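Local structure of Slr1438 protein (Synechocystis sp., 3K25) at residues Phe68-Asn73 with Tyr86-His91. The protein is of unknown function but belongs to the aldose 1-epimerase family and may bind carbohydrate and act as a sugar isomerase. Numbering follows the deposited sequence.
Sequences FPICGN and YRLKQH
H91 and G72 meet through their backbones: H91 N donates to G72 O over 2.8 Å. Q90 CA adds a C-H...O contact to the same oxygen, and H91 CA makes another to I70 O at 3.3 Å. At the start of 68-73, F68 N reaches H91 O in a weak bond of 3.3 Å, so H91 is tied to this loop through both its backbone N and its backbone O.

The imidazole of H91 lies obliquely against the G72 backbone; although its CB points away from the loop, CG beside the backbone N (chi1 -66°) brings the ring back toward G72 N. Q90 CG sits 3.7 Å above one ring face. G72 has positive phi (83°), and at these backbone angles a CB would be jammed against C71 O. Beyond it, the N73 and Q90 side chains cross, their CB atoms 3.9 Å apart.

I70, P69 and L88 carry the apolar packing. I70 CD1 reaches 3.6 Å from K89 O, because CG1 is turned between the backbone N and carbonyl carbon (chi1 67°), while I70 CG2 and P69 CG both touch L88 CD1. An alanine at I70 would probably open a gap beside L88 and the K89-H91 backbone. The peptide before P69 is cis, which probably directs the chain so that P69 and I70 both meet L88.

Within a mainly antiparallel beta fold, consistent with the galactose mutarotase-like family, the contact joins the loop after strand 66-67 to the exit of hairpin strand 84-87. L263 of helix 262-265 packs on both I70 and L88, L88 also touches F79 of strand 78-81, and F68 packs against F159 and L161 of strand 157-168.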
loop_
_atom_site.group_PDB
_atom_site.type_symbol
_atom_site.label_atom_id
_atom_site.label_comp_id
_atom_site.label_asym_id
_atom_site.label_seq_id
_atom_site.Cartn_x
_atom_site.Cartn_y
_atom_site.Cartn_z
ATOM N N PHE A 68 -1.585 -0.756 8.199
ATOM C CA PHE A 68 -0.915 -1.035 9.479
ATOM C C PHE A 68 -1.794 -0.608 10.665
ATOM O O PHE A 68 -2.415 0.451 10.631
ATOM C CB PHE A 68 0.413 -0.268 9.526
ATOM C CG PHE A 68 1.120 -0.343 10.851
ATOM C CD1 PHE A 68 2.039 -1.359 11.115
ATOM C CD2 PHE A 68 0.889 0.619 11.833
ATOM C CE1 PHE A 68 2.716 -1.405 12.328
ATOM C CE2 PHE A 68 1.557 0.573 13.044
ATOM C CZ PHE A 68 2.476 -0.439 13.292
ATOM N N PRO A 69 -1.830 -1.398 11.749
ATOM C CA PRO A 69 -1.146 -2.660 12.032
ATOM C C PRO A 69 -1.833 -3.932 11.518
ATOM O O PRO A 69 -1.541 -5.018 11.998
ATOM C CB PRO A 69 -1.030 -2.642 13.549
ATOM C CG PRO A 69 -2.351 -2.024 13.949
ATOM C CD PRO A 69 -2.493 -0.879 12.965
ATOM N N ILE A 70 -2.758 -3.806 10.570
ATOM C CA ILE A 70 -3.391 -4.996 9.991
ATOM C C ILE A 70 -3.745 -4.733 8.537
ATOM O O ILE A 70 -3.842 -3.577 8.102
ATOM C CB ILE A 70 -4.728 -5.438 10.690
ATOM C CG1 ILE A 70 -5.824 -4.389 10.445
ATOM C CG2 ILE A 70 -4.495 -5.704 12.173
ATOM C CD1 ILE A 70 -7.217 -4.787 10.939
ATOM N N CYS A 71 -3.924 -5.818 7.789
ATOM C CA CYS A 71 -4.325 -5.734 6.399
ATOM C C CYS A 71 -5.711 -6.391 6.363
ATOM O O CYS A 71 -5.910 -7.487 6.898
ATOM C CB CYS A 71 -3.325 -6.477 5.508
ATOM S SG CYS A 71 -1.613 -5.853 5.617
ATOM N N GLY A 72 -6.672 -5.705 5.754
ATOM C CA GLY A 72 -8.019 -6.237 5.699
ATOM C C GLY A 72 -8.737 -5.906 6.998
ATOM O O GLY A 72 -8.329 -5.001 7.740
ATOM N N ASN A 73 -9.798 -6.641 7.304
ATOM C CA ASN A 73 -10.536 -6.355 8.525
ATOM C C ASN A 73 -10.446 -7.517 9.499
ATOM O O ASN A 73 -9.849 -8.549 9.199
ATOM C CB ASN A 73 -11.994 -6.090 8.179
ATOM C CG ASN A 73 -12.615 -7.256 7.466
ATOM O OD1 ASN A 73 -12.837 -8.300 8.066
ATOM N ND2 ASN A 73 -12.866 -7.103 6.167
ATOM N N TYR A 86 -9.654 -5.090 21.871
ATOM C CA TYR A 86 -9.351 -3.884 21.094
ATOM C C TYR A 86 -10.076 -3.822 19.756
ATOM O O TYR A 86 -10.240 -4.839 19.089
ATOM C CB TYR A 86 -7.833 -3.769 20.864
ATOM C CG TYR A 86 -7.038 -3.660 22.154
ATOM C CD1 TYR A 86 -6.801 -4.788 22.947
ATOM C CD2 TYR A 86 -6.602 -2.416 22.626
ATOM C CE1 TYR A 86 -6.165 -4.683 24.178
ATOM C CE2 TYR A 86 -5.962 -2.302 23.861
ATOM C CZ TYR A 86 -5.748 -3.441 24.634
ATOM O OH TYR A 86 -5.117 -3.344 25.859
ATOM N N ARG A 87 -10.493 -2.619 19.368
ATOM C CA ARG A 87 -11.209 -2.398 18.112
ATOM C C ARG A 87 -10.315 -1.752 17.053
ATOM O O ARG A 87 -9.687 -0.728 17.300
ATOM C CB ARG A 87 -12.418 -1.490 18.357
ATOM C CG ARG A 87 -13.333 -1.964 19.471
ATOM C CD ARG A 87 -14.106 -3.205 19.057
ATOM N NE ARG A 87 -14.988 -2.927 17.926
ATOM C CZ ARG A 87 -16.037 -2.108 17.972
ATOM N NH1 ARG A 87 -16.777 -1.918 16.888
ATOM N NH2 ARG A 87 -16.354 -1.487 19.103
ATOM N N LEU A 88 -10.275 -2.346 15.871
ATOM C CA LEU A 88 -9.475 -1.826 14.769
ATOM C C LEU A 88 -10.236 -1.884 13.460
ATOM O O LEU A 88 -10.739 -2.944 13.070
ATOM C CB LEU A 88 -8.204 -2.640 14.598
ATOM C CG LEU A 88 -7.016 -2.306 15.472
ATOM C CD1 LEU A 88 -6.001 -3.424 15.345
ATOM C CD2 LEU A 88 -6.439 -0.985 15.047
ATOM N N LYS A 89 -10.303 -0.748 12.772
ATOM C CA LYS A 89 -10.988 -0.678 11.487
ATOM C C LYS A 89 -10.159 -1.365 10.410
ATOM O O LYS A 89 -8.970 -1.627 10.588
ATOM C CB LYS A 89 -11.239 0.779 11.091
ATOM C CG LYS A 89 -12.189 1.514 12.022
ATOM C CD LYS A 89 -12.488 2.918 11.517
ATOM C CE LYS A 89 -13.585 3.594 12.336
ATOM N NZ LYS A 89 -14.041 4.859 11.687
ATOM N N GLN A 90 -10.796 -1.652 9.286
ATOM C CA GLN A 90 -10.131 -2.311 8.171
ATOM C C GLN A 90 -8.880 -1.566 7.684
ATOM O O GLN A 90 -8.961 -0.399 7.301
ATOM C CB GLN A 90 -11.115 -2.467 7.018
ATOM C CG GLN A 90 -10.544 -3.202 5.826
ATOM C CD GLN A 90 -11.581 -3.435 4.738
ATOM O OE1 GLN A 90 -12.099 -2.481 4.152
ATOM N NE2 GLN A 90 -11.894 -4.708 4.468
ATOM N N HIS A 91 -7.735 -2.252 7.706
ATOM C CA HIS A 91 -6.460 -1.694 7.260
ATOM C C HIS A 91 -5.775 -0.805 8.275
ATOM O O HIS A 91 -4.827 -0.084 7.948
ATOM C CB HIS A 91 -6.649 -0.923 5.957
ATOM C CG HIS A 91 -7.034 -1.797 4.813
ATOM N ND1 HIS A 91 -7.916 -1.398 3.830
ATOM C CD2 HIS A 91 -6.661 -3.060 4.498
ATOM C CE1 HIS A 91 -8.070 -2.379 2.958
ATOM N NE2 HIS A 91 -7.320 -3.400 3.342
#